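Local coordinates for aminotransferase class I and II (Anaerococcus prevotii, PDB 4EMY), which probably acts as a pyridoxal-5'-phosphate-dependent aminotransferase of the class I family, working as a homodimer, at residues Phe161-Tyr166 and Asp202-Phe207; Phe152-Asp157 and Thr192-Ser197; Glu168-Gly173 and Thr206-Lys211. One frame throughout, in Å; residues are numbered along the deposited sequence.

Contact 1 of 3, residues Phe161-Tyr166 and Asp202-Phe207; sequences FNIDVY and DEVITF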
loop_
_atom_site.group_PDB
_atom_site.type_symbol
_atom_site.label_atom_id
_atom_site.label_comp_id
_atom_site.label_asym_id
_atom_site.label_seq_id
_atom_site.Cartn_x
_atom_site.Cartn_y
_atom_site.Cartn_z
ATOM N N PHE A 161 -26.870 15.389 -13.819
ATOM C CA PHE A 161 -26.700 13.945 -13.716
ATOM C C PHE A 161 -27.743 13.234 -14.557
ATOM O O PHE A 161 -28.934 13.522 -14.452
ATOM C CB PHE A 161 -26.778 13.478 -12.266
ATOM C CG PHE A 161 -26.281 12.082 -12.062
ATOM C CD1 PHE A 161 -24.952 11.765 -12.301
ATOM C CD2 PHE A 161 -27.140 11.081 -11.639
ATOM C CE1 PHE A 161 -24.492 10.471 -12.122
ATOM C CE2 PHE A 161 -26.686 9.785 -11.456
ATOM C CZ PHE A 161 -25.362 9.479 -11.698
ATOM N N ASN A 162 -27.283 12.320 -15.404
ATOM C CA ASN A 162 -28.159 11.638 -16.349
ATOM C C ASN A 162 -28.913 10.481 -15.705
ATOM O O ASN A 162 -28.792 9.319 -16.123
ATOM C CB ASN A 162 -27.377 11.173 -17.579
ATOM C CG ASN A 162 -28.271 10.891 -18.774
ATOM O OD1 ASN A 162 -29.440 10.515 -18.627
ATOM N ND2 ASN A 162 -27.717 11.060 -19.971
ATOM N N ILE A 163 -29.713 10.829 -14.700
ATOM C CA ILE A 163 -30.492 9.869 -13.922
ATOM C C ILE A 163 -31.176 8.786 -14.769
ATOM O O ILE A 163 -31.188 7.618 -14.386
ATOM C CB ILE A 163 -31.495 10.583 -12.978
ATOM C CG1 ILE A 163 -32.099 9.600 -11.970
ATOM C CG2 ILE A 163 -32.579 11.320 -13.751
ATOM C CD1 ILE A 163 -31.079 8.882 -11.110
ATOM N N ASP A 164 -31.718 9.176 -15.921
ATOM C CA ASP A 164 -32.388 8.240 -16.821
ATOM C C ASP A 164 -31.444 7.155 -17.325
ATOM O O ASP A 164 -31.755 5.966 -17.232
ATOM C CB ASP A 164 -33.008 8.982 -18.005
ATOM C CG ASP A 164 -34.326 9.644 -17.656
ATOM O OD1 ASP A 164 -35.011 9.167 -16.724
ATOM O OD2 ASP A 164 -34.682 10.640 -18.328
ATOM N N VAL A 165 -30.293 7.569 -17.855
ATOM C CA VAL A 165 -29.316 6.626 -18.397
ATOM C C VAL A 165 -28.684 5.822 -17.263
ATOM O O VAL A 165 -28.487 4.612 -17.393
ATOM C CB VAL A 165 -28.253 7.325 -19.275
ATOM C CG1 VAL A 165 -27.134 6.364 -19.663
ATOM C CG2 VAL A 165 -28.899 7.895 -20.530
ATOM N N TYR A 166 -28.398 6.491 -16.146
ATOM C CA TYR A 166 -27.895 5.807 -14.956
ATOM C C TYR A 166 -28.799 4.637 -14.588
ATOM O O TYR A 166 -28.318 3.540 -14.317
ATOM C CB TYR A 166 -27.758 6.772 -13.770
ATOM C CG TYR A 166 -27.364 6.101 -12.464
ATOM C CD1 TYR A 166 -28.312 5.841 -11.473
ATOM C CD2 TYR A 166 -26.051 5.716 -12.225
ATOM C CE1 TYR A 166 -27.958 5.226 -10.282
ATOM C CE2 TYR A 166 -25.687 5.105 -11.036
ATOM C CZ TYR A 166 -26.643 4.862 -10.069
ATOM O OH TYR A 166 -26.274 4.248 -8.894
ATOM N N ASP A 202 -30.624 11.739 -4.034
ATOM C CA ASP A 202 -31.915 11.164 -3.678
ATOM C C ASP A 202 -32.442 10.267 -4.788
ATOM O O ASP A 202 -32.828 9.129 -4.526
ATOM C CB ASP A 202 -32.937 12.252 -3.342
ATOM C CG ASP A 202 -33.306 12.286 -1.860
ATOM O OD1 ASP A 202 -33.344 11.219 -1.203
ATOM O OD2 ASP A 202 -33.582 13.394 -1.356
ATOM N N GLU A 203 -32.433 10.770 -6.023
ATOM C CA GLU A 203 -32.869 9.989 -7.179
ATOM C C GLU A 203 -32.080 8.684 -7.290
ATOM O O GLU A 203 -32.628 7.647 -7.667
ATOM C CB GLU A 203 -32.759 10.813 -8.467
ATOM C CG GLU A 203 -33.925 11.768 -8.701
ATOM C CD GLU A 203 -33.753 12.643 -9.939
ATOM O OE1 GLU A 203 -32.734 13.381 -10.035
ATOM O OE2 GLU A 203 -34.651 12.604 -10.816
ATOM N N VAL A 204 -30.803 8.736 -6.924
ATOM C CA VAL A 204 -29.940 7.562 -6.962
ATOM C C VAL A 204 -30.247 6.573 -5.839
ATOM O O VAL A 204 -30.522 5.403 -6.117
ATOM C CB VAL A 204 -28.448 7.949 -6.962
ATOM C CG1 VAL A 204 -27.567 6.716 -6.813
ATOM C CG2 VAL A 204 -28.102 8.699 -8.240
ATOM N N ILE A 205 -30.214 7.021 -4.585
ATOM C CA ILE A 205 -30.432 6.090 -3.467
ATOM C C ILE A 205 -31.825 5.471 -3.502
ATOM O O ILE A 205 -31.990 4.305 -3.161
ATOM C CB ILE A 205 -30.121 6.691 -2.070
ATOM C CG1 ILE A 205 -30.951 7.954 -1.796
ATOM C CG2 ILE A 205 -28.637 6.990 -1.937
ATOM C CD1 ILE A 205 -32.178 7.754 -0.912
ATOM N N THR A 206 -32.809 6.254 -3.937
ATOM C CA THR A 206 -34.195 5.808 -4.028
ATOM C C THR A 206 -34.331 4.722 -5.090
ATOM O O THR A 206 -35.137 3.796 -4.951
ATOM C CB THR A 206 -35.139 6.984 -4.348
ATOM O OG1 THR A 206 -34.855 8.072 -3.460
ATOM C CG2 THR A 206 -36.596 6.579 -4.183
ATOM N N PHE A 207 -33.527 4.832 -6.142
ATOM C CA PHE A 207 -33.551 3.847 -7.209
ATOM C C PHE A 207 -32.885 2.539 -6.792
ATOM O O PHE A 207 -33.418 1.462 -7.052
ATOM C CB PHE A 207 -32.901 4.404 -8.471
ATOM C CG PHE A 207 -32.918 3.449 -9.623
ATOM C CD1 PHE A 207 -34.108 3.163 -10.284
ATOM C CD2 PHE A 207 -31.749 2.830 -10.042
ATOM C CE1 PHE A 207 -34.133 2.279 -11.348
ATOM C CE2 PHE A 207 -31.765 1.942 -11.104
ATOM C CZ PHE A 207 -32.959 1.669 -11.762
#
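Val-204 of helix 198-211 packs against two aromatic side chains of the facing segment, and its branched tip suits that place because its two methyls reach different neighbours, CG2 mainly Phe-161 and CG1 Tyr-166. CG2 lies 3.7 Å from CE2 of Phe-161, while CG1 comes 3.8 Å from CE1 of Tyr-166; both aromatic side chains cross the valine at about a right angle. Tyr-166 has CG anti to the backbone N (chi1 175°), on the valine side. Its OH hydrogen-bonds Ser-182 OG on strand 179-184. Phe-207 approaches more loosely, its CD2 4.5 Å from Tyr-166 CE1.

A second apolar patch belongs to Ile-163. Its CD1 rests 3.7 Å from CB of Glu-203 and 4.1 Å from Val-204 CG2, and the glutamate lays its carboxylate end beside CG1 and CG2 of the isoleucine, at the partly exposed border. An alanine at Ile-163 would probably open a gap beside Glu-203 CB and Val-204 CG2 and let the glutamate side chain move more freely.

No hydrogen bond crosses the contact. Within the segments, Asn-162 is the N-cap of its helix: OD1 accepts from Val-165 N (3.2 Å, N-H...O angle 161°), the donor standing above the carbonyl plane. On the other helix, Thr-206 OG1 donates back to Asp-202 O.

This chemistry implies that the two segments are joined chiefly by the fit of apolar surfaces.

Contact 2 of 3, residues Phe152-Asp157 and Thr192-Ser197; sequences FEFFTD and TGYSLS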
loop_
_atom_site.group_PDB
_atom_site.type_symbol
_atom_site.label_atom_id
_atom_site.label_comp_id
_atom_site.label_asym_id
_atom_site.label_seq_id
_atom_site.Cartn_x
_atom_site.Cartn_y
_atom_site.Cartn_z
ATOM N N PHE A 152 -21.682 4.458 -18.138
ATOM C CA PHE A 152 -22.942 5.083 -18.542
ATOM C C PHE A 152 -22.714 6.586 -18.776
ATOM O O PHE A 152 -21.817 7.176 -18.167
ATOM C CB PHE A 152 -24.028 4.852 -17.482
ATOM C CG PHE A 152 -23.857 5.684 -16.238
ATOM C CD1 PHE A 152 -24.495 6.916 -16.116
ATOM C CD2 PHE A 152 -23.066 5.240 -15.189
ATOM C CE1 PHE A 152 -24.339 7.687 -14.974
ATOM C CE2 PHE A 152 -22.910 6.007 -14.043
ATOM C CZ PHE A 152 -23.545 7.234 -13.938
ATOM N N GLU A 153 -23.531 7.194 -19.643
ATOM C CA GLU A 153 -23.421 8.622 -19.964
ATOM C C GLU A 153 -23.710 9.498 -18.747
ATOM O O GLU A 153 -24.860 9.642 -18.340
ATOM C CB GLU A 153 -24.358 9.000 -21.117
ATOM C CG GLU A 153 -23.983 8.406 -22.467
ATOM C CD GLU A 153 -25.175 8.289 -23.409
ATOM O OE1 GLU A 153 -25.654 7.152 -23.621
ATOM O OE2 GLU A 153 -25.643 9.326 -23.931
ATOM N N PHE A 154 -22.650 10.069 -18.180
ATOM C CA PHE A 154 -22.703 10.942 -16.995
ATOM C C PHE A 154 -23.800 12.010 -17.060
ATOM O O PHE A 154 -24.660 12.078 -16.180
ATOM C CB PHE A 154 -21.346 11.650 -16.827
ATOM C CG PHE A 154 -20.984 11.988 -15.403
ATOM C CD1 PHE A 154 -19.656 12.202 -15.058
ATOM C CD2 PHE A 154 -21.949 12.089 -14.409
ATOM C CE1 PHE A 154 -19.297 12.516 -13.760
ATOM C CE2 PHE A 154 -21.593 12.395 -13.106
ATOM C CZ PHE A 154 -20.266 12.611 -12.782
ATOM N N PHE A 155 -23.755 12.838 -18.101
ATOM C CA PHE A 155 -24.540 14.069 -18.150
ATOM C C PHE A 155 -25.692 14.032 -19.147
ATOM O O PHE A 155 -25.727 13.201 -20.054
ATOM C CB PHE A 155 -23.637 15.258 -18.496
ATOM C CG PHE A 155 -22.445 15.412 -17.590
ATOM C CD1 PHE A 155 -22.594 15.874 -16.286
ATOM C CD2 PHE A 155 -21.169 15.121 -18.050
ATOM C CE1 PHE A 155 -21.494 16.028 -15.460
ATOM C CE2 PHE A 155 -20.067 15.272 -17.226
ATOM C CZ PHE A 155 -20.229 15.724 -15.931
ATOM N N THR A 156 -26.635 14.947 -18.960
ATOM C CA THR A 156 -27.664 15.212 -19.951
ATOM C C THR A 156 -27.143 16.339 -20.825
ATOM O O THR A 156 -26.076 16.880 -20.560
ATOM C CB THR A 156 -28.998 15.624 -19.295
ATOM O OG1 THR A 156 -28.799 16.793 -18.484
ATOM C CG2 THR A 156 -29.552 14.486 -18.440
ATOM N N ASP A 157 -27.890 16.697 -21.863
ATOM C CA ASP A 157 -27.489 17.793 -22.740
ATOM C C ASP A 157 -27.403 19.139 -22.008
ATOM O O ASP A 157 -26.727 20.062 -22.471
ATOM C CB ASP A 157 -28.414 17.868 -23.962
ATOM C CG ASP A 157 -28.158 16.739 -24.961
ATOM O OD1 ASP A 157 -27.162 15.993 -24.788
ATOM O OD2 ASP A 157 -28.951 16.597 -25.921
ATOM N N THR A 192 -14.386 16.213 -14.427
ATOM C CA THR A 192 -15.372 17.234 -14.795
ATOM C C THR A 192 -15.483 18.436 -13.861
ATOM O O THR A 192 -15.676 19.559 -14.324
ATOM C CB THR A 192 -16.766 16.623 -14.964
ATOM O OG1 THR A 192 -17.241 16.177 -13.690
ATOM C CG2 THR A 192 -16.704 15.450 -15.916
ATOM N N GLY A 193 -15.368 18.197 -12.557
ATOM C CA GLY A 193 -15.569 19.237 -11.550
ATOM C C GLY A 193 -17.013 19.288 -11.086
ATOM O O GLY A 193 -17.398 20.160 -10.304
ATOM N N TYR A 194 -17.812 18.342 -11.570
ATOM C CA TYR A 194 -19.232 18.279 -11.257
ATOM C C TYR A 194 -19.506 17.671 -9.892
ATOM O O TYR A 194 -18.772 16.802 -9.436
ATOM C CB TYR A 194 -19.961 17.456 -12.320
ATOM C CG TYR A 194 -21.461 17.492 -12.187
ATOM C CD1 TYR A 194 -22.171 18.650 -12.490
ATOM C CD2 TYR A 194 -22.167 16.377 -11.756
ATOM C CE1 TYR A 194 -23.545 18.703 -12.366
ATOM C CE2 TYR A 194 -23.548 16.416 -11.632
ATOM C CZ TYR A 194 -24.235 17.584 -11.938
ATOM O OH TYR A 194 -25.610 17.647 -11.824
ATOM N N SER A 195 -20.574 18.130 -9.249
ATOM C CA SER A 195 -21.104 17.473 -8.060
ATOM C C SER A 195 -22.581 17.152 -8.284
ATOM O O SER A 195 -23.347 18.021 -8.708
ATOM C CB SER A 195 -20.944 18.364 -6.827
ATOM O OG SER A 195 -19.592 18.741 -6.618
ATOM N N LEU A 196 -22.974 15.905 -8.028
ATOM C CA LEU A 196 -24.393 15.550 -7.985
ATOM C C LEU A 196 -25.066 16.389 -6.908
ATOM O O LEU A 196 -24.515 16.559 -5.814
ATOM C CB LEU A 196 -24.576 14.070 -7.649
ATOM C CG LEU A 196 -24.540 13.036 -8.773
ATOM C CD1 LEU A 196 -23.125 12.803 -9.278
ATOM C CD2 LEU A 196 -25.148 11.728 -8.287
ATOM N N SER A 197 -26.245 16.930 -7.210
ATOM C CA SER A 197 -26.981 17.706 -6.219
ATOM C C SER A 197 -27.588 16.779 -5.167
ATOM O O SER A 197 -27.569 15.558 -5.324
ATOM C CB SER A 197 -28.059 18.543 -6.893
ATOM O OG SER A 197 -29.103 17.725 -7.370
#
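Phe-154 and Phe-155 meet Thr-192, Tyr-194 and Leu-196 where two strand-to-helix loops of the cofactor-binding domain come together, the second containing an ST turn. The Thr-192 side chain is about 7 Å from that of Asn-190, which binds pyridoxal 5'-phosphate, and about 10 Å from the bound cofactor.

The principal contact is a T-shaped pair. Phe-155 turns its edge to one face of Tyr-194, the ring planes at 90° and the centroids 5.3 Å apart, with Phe-155 CE1 3.6 Å from Tyr-194 CG. At the same edge, Phe-155 and Thr-192 reach toward each other tip to tip, Phe-155 CZ lying 3.5 Å from Thr-192 CG2. Phe-154 lies against a face of Phe-155, its CG above the centre of that ring. The edge of Phe-154 turns to Leu-196, Phe-154 CE2 lying 4.1 Å from Leu-196 CD1. Flat rings suit this buried corner because one can offer an edge to one neighbour and a face to the next.

Thr-192 serves both sides. While its methyl packs on Phe-155, OG1 accepts from Tyr-194 N (3.1 Å, N-H...O angle 161°), closing the ST turn, and also hydrogen-bonds Asn-189 OD1. Gly-193, between these two residues, has backbone angles (phi 91°) at which a side chain would crowd the carbonyl oxygen of Thr-192, so glycine suits the turn.

Tyr-194 OH is held by Glu-200 of helix 198-211, and Phe-154 stacks on His-131 of strand 127-131. The contact joins the loop from strand 148-152 to helix 163-176 with the loop from strand 179-184 to helix 198-211.

Contact 3 of 3, residues Glu168-Gly173 and Thr206-Lys211; sequences EAIDEG and TFLKEK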
loop_
_atom_site.group_PDB
_atom_site.type_symbol
_atom_site.label_atom_id
_atom_site.label_comp_id
_atom_site.label_asym_id
_atom_site.label_seq_id
_atom_site.Cartn_x
_atom_site.Cartn_y
_atom_site.Cartn_z
ATOM N N GLU A 168 -30.937 2.920 -16.507
ATOM C CA GLU A 168 -30.924 1.826 -17.478
ATOM C C GLU A 168 -29.625 1.015 -17.416
ATOM O O GLU A 168 -29.632 -0.192 -17.652
ATOM C CB GLU A 168 -31.269 2.300 -18.905
ATOM C CG GLU A 168 -30.287 3.272 -19.564
ATOM C CD GLU A 168 -30.707 3.708 -20.973
ATOM O OE1 GLU A 168 -31.920 3.933 -21.217
ATOM O OE2 GLU A 168 -29.819 3.840 -21.847
ATOM N N ALA A 169 -28.526 1.677 -17.065
ATOM C CA ALA A 169 -27.255 0.999 -16.823
ATOM C C ALA A 169 -27.326 0.060 -15.615
ATOM O O ALA A 169 -26.890 -1.090 -15.695
ATOM C CB ALA A 169 -26.142 2.012 -16.639
ATOM N N ILE A 170 -27.875 0.555 -14.503
ATOM C CA ILE A 170 -28.031 -0.244 -13.281
ATOM C C ILE A 170 -29.012 -1.385 -13.529
ATOM O O ILE A 170 -28.783 -2.509 -13.084
ATOM C CB ILE A 170 -28.488 0.614 -12.070
ATOM C CG1 ILE A 170 -27.465 1.713 -11.740
ATOM C CG2 ILE A 170 -28.761 -0.250 -10.843
ATOM C CD1 ILE A 170 -26.187 1.245 -11.065
ATOM N N ASP A 171 -30.091 -1.091 -14.252
ATOM C CA ASP A 171 -31.062 -2.109 -14.667
ATOM C C ASP A 171 -30.382 -3.258 -15.404
ATOM O O ASP A 171 -30.682 -4.427 -15.155
ATOM C CB ASP A 171 -32.146 -1.495 -15.559
ATOM C CG ASP A 171 -33.289 -0.876 -14.767
ATOM O OD1 ASP A 171 -33.351 -1.054 -13.535
ATOM O OD2 ASP A 171 -34.144 -0.214 -15.392
ATOM N N GLU A 172 -29.464 -2.910 -16.302
ATOM C CA GLU A 172 -28.722 -3.885 -17.096
ATOM C C GLU A 172 -27.793 -4.751 -16.238
ATOM O O GLU A 172 -27.669 -5.957 -16.470
ATOM C CB GLU A 172 -27.933 -3.173 -18.201
ATOM C CG GLU A 172 -27.269 -4.110 -19.198
ATOM C CD GLU A 172 -27.139 -3.506 -20.583
ATOM O OE1 GLU A 172 -26.448 -2.467 -20.721
ATOM O OE2 GLU A 172 -27.727 -4.081 -21.531
ATOM N N GLY A 173 -27.144 -4.132 -15.255
ATOM C CA GLY A 173 -26.302 -4.869 -14.319
ATOM C C GLY A 173 -27.113 -5.928 -13.596
ATOM O O GLY A 173 -26.772 -7.114 -13.611
ATOM N N THR A 206 -32.809 6.254 -3.937
ATOM C CA THR A 206 -34.195 5.808 -4.028
ATOM C C THR A 206 -34.331 4.722 -5.090
ATOM O O THR A 206 -35.137 3.796 -4.951
ATOM C CB THR A 206 -35.139 6.984 -4.348
ATOM O OG1 THR A 206 -34.855 8.072 -3.460
ATOM C CG2 THR A 206 -36.596 6.579 -4.183
ATOM N N PHE A 207 -33.527 4.832 -6.142
ATOM C CA PHE A 207 -33.551 3.847 -7.209
ATOM C C PHE A 207 -32.885 2.539 -6.792
ATOM O O PHE A 207 -33.418 1.462 -7.052
ATOM C CB PHE A 207 -32.901 4.404 -8.471
ATOM C CG PHE A 207 -32.918 3.449 -9.623
ATOM C CD1 PHE A 207 -34.108 3.163 -10.284
ATOM C CD2 PHE A 207 -31.749 2.830 -10.042
ATOM C CE1 PHE A 207 -34.133 2.279 -11.348
ATOM C CE2 PHE A 207 -31.765 1.942 -11.104
ATOM C CZ PHE A 207 -32.959 1.669 -11.762
ATOM N N LEU A 208 -31.723 2.640 -6.148
ATOM C CA LEU A 208 -30.993 1.459 -5.675
ATOM C C LEU A 208 -31.733 0.750 -4.538
ATOM O O LEU A 208 -31.542 -0.446 -4.329
ATOM C CB LEU A 208 -29.563 1.816 -5.253
ATOM C CG LEU A 208 -28.587 2.376 -6.301
ATOM C CD1 LEU A 208 -27.375 2.983 -5.614
ATOM C CD2 LEU A 208 -28.155 1.333 -7.323
ATOM N N LYS A 209 -32.578 1.490 -3.819
ATOM C CA LYS A 209 -33.480 0.911 -2.828
ATOM C C LYS A 209 -34.517 0.022 -3.506
ATOM O O LYS A 209 -34.870 -1.035 -2.979
ATOM C CB LYS A 209 -34.196 2.000 -2.035
ATOM C CG LYS A 209 -33.461 2.498 -0.806
ATOM C CD LYS A 209 -34.324 3.503 -0.054
ATOM C CE LYS A 209 -33.516 4.304 0.957
ATOM N NZ LYS A 209 -34.309 5.384 1.612
ATOM N N GLU A 210 -35.006 0.460 -4.667
ATOM C CA GLU A 210 -35.962 -0.323 -5.454
ATOM C C GLU A 210 -35.352 -1.641 -5.929
ATOM O O GLU A 210 -36.005 -2.684 -5.903
ATOM C CB GLU A 210 -36.467 0.474 -6.660
ATOM C CG GLU A 210 -37.358 1.658 -6.317
ATOM C CD GLU A 210 -37.807 2.419 -7.552
ATOM O OE1 GLU A 210 -38.545 1.836 -8.378
ATOM O OE2 GLU A 210 -37.420 3.603 -7.698
ATOM N N LYS A 211 -34.097 -1.574 -6.361
ATOM C CA LYS A 211 -33.354 -2.741 -6.810
ATOM C C LYS A 211 -33.080 -3.682 -5.646
ATOM O O LYS A 211 -33.132 -4.902 -5.798
ATOM C CB LYS A 211 -32.042 -2.296 -7.441
ATOM C CG LYS A 211 -32.202 -1.260 -8.536
ATOM C CD LYS A 211 -32.513 -1.929 -9.859
ATOM C CE LYS A 211 -33.583 -1.173 -10.616
ATOM N NZ LYS A 211 -34.954 -1.532 -10.165
#
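Phe-207 points its ring edge at helix 163-176, where Ile-170 and Asp-171 receive it side by side. Its chi1 of -179° sets CG anti to the backbone N, toward that helix. Ile-170 and Phe-207 slide past each other in opposite directions, with Phe-207 CE2 3.7 Å from Ile-170 CB, near the ring plane. Next along the rim, Asp-171 lies at the ring edge near CZ; the two side chains cross at about a right angle, carboxylate and ring planes 51° apart.

Lys-211, one helical turn after Phe-207, has a bent side chain. Its CG lies 4.1 Å above one face of the Phe-207 ring, offset toward the rim, and the residue makes a cation-pi interaction with it. Lys-211 NZ forms a long salt bridge with Asp-171 OD1, at 3.8 Å. A lysine suits this partly exposed border, since its hydrocarbon can cover the ring while its ammonium group, even at this long distance, would partly balance the aspartate charge.

On the inner side the contact is purely apolar: Ile-170 CG2 meets Leu-208 CD2 at 3.9 Å, the side chains at about a right angle. Ile-170 also touches Ile-129 and Ile-180 of the sheet, and Leu-208 touches Ile-219.

The axes of segments 168-173 and 206-211 run 20° apart, with a closest approach of 11.3 Å, as is typical of neighbouring connecting helices in beta-alpha-beta crossovers, here packed on the large mixed sheet of the fold type I cofactor domain.

Contacts 1 and 3 join the same two helices, 163-176 and 198-211: contact 1 at the start of helix 163-176 and the middle of helix 198-211, contact 3 about a turn or more further along both; Phe-207 serves both. Contact 2 joins the loops that lead into these helices and is the closest of the three to the cofactor. All its touching residues are buried, and aromatic edges and faces dominate it. The helix contacts mix a buried inner side with a partly exposed border, where a glutamate side chain lies along an isoleucine in contact 1 but a long salt bridge forms in contact 3. Contacts 1 and 2 are tied through Asn-162, whose N and ND2 reach the carbonyls of Phe-154 and Phe-155.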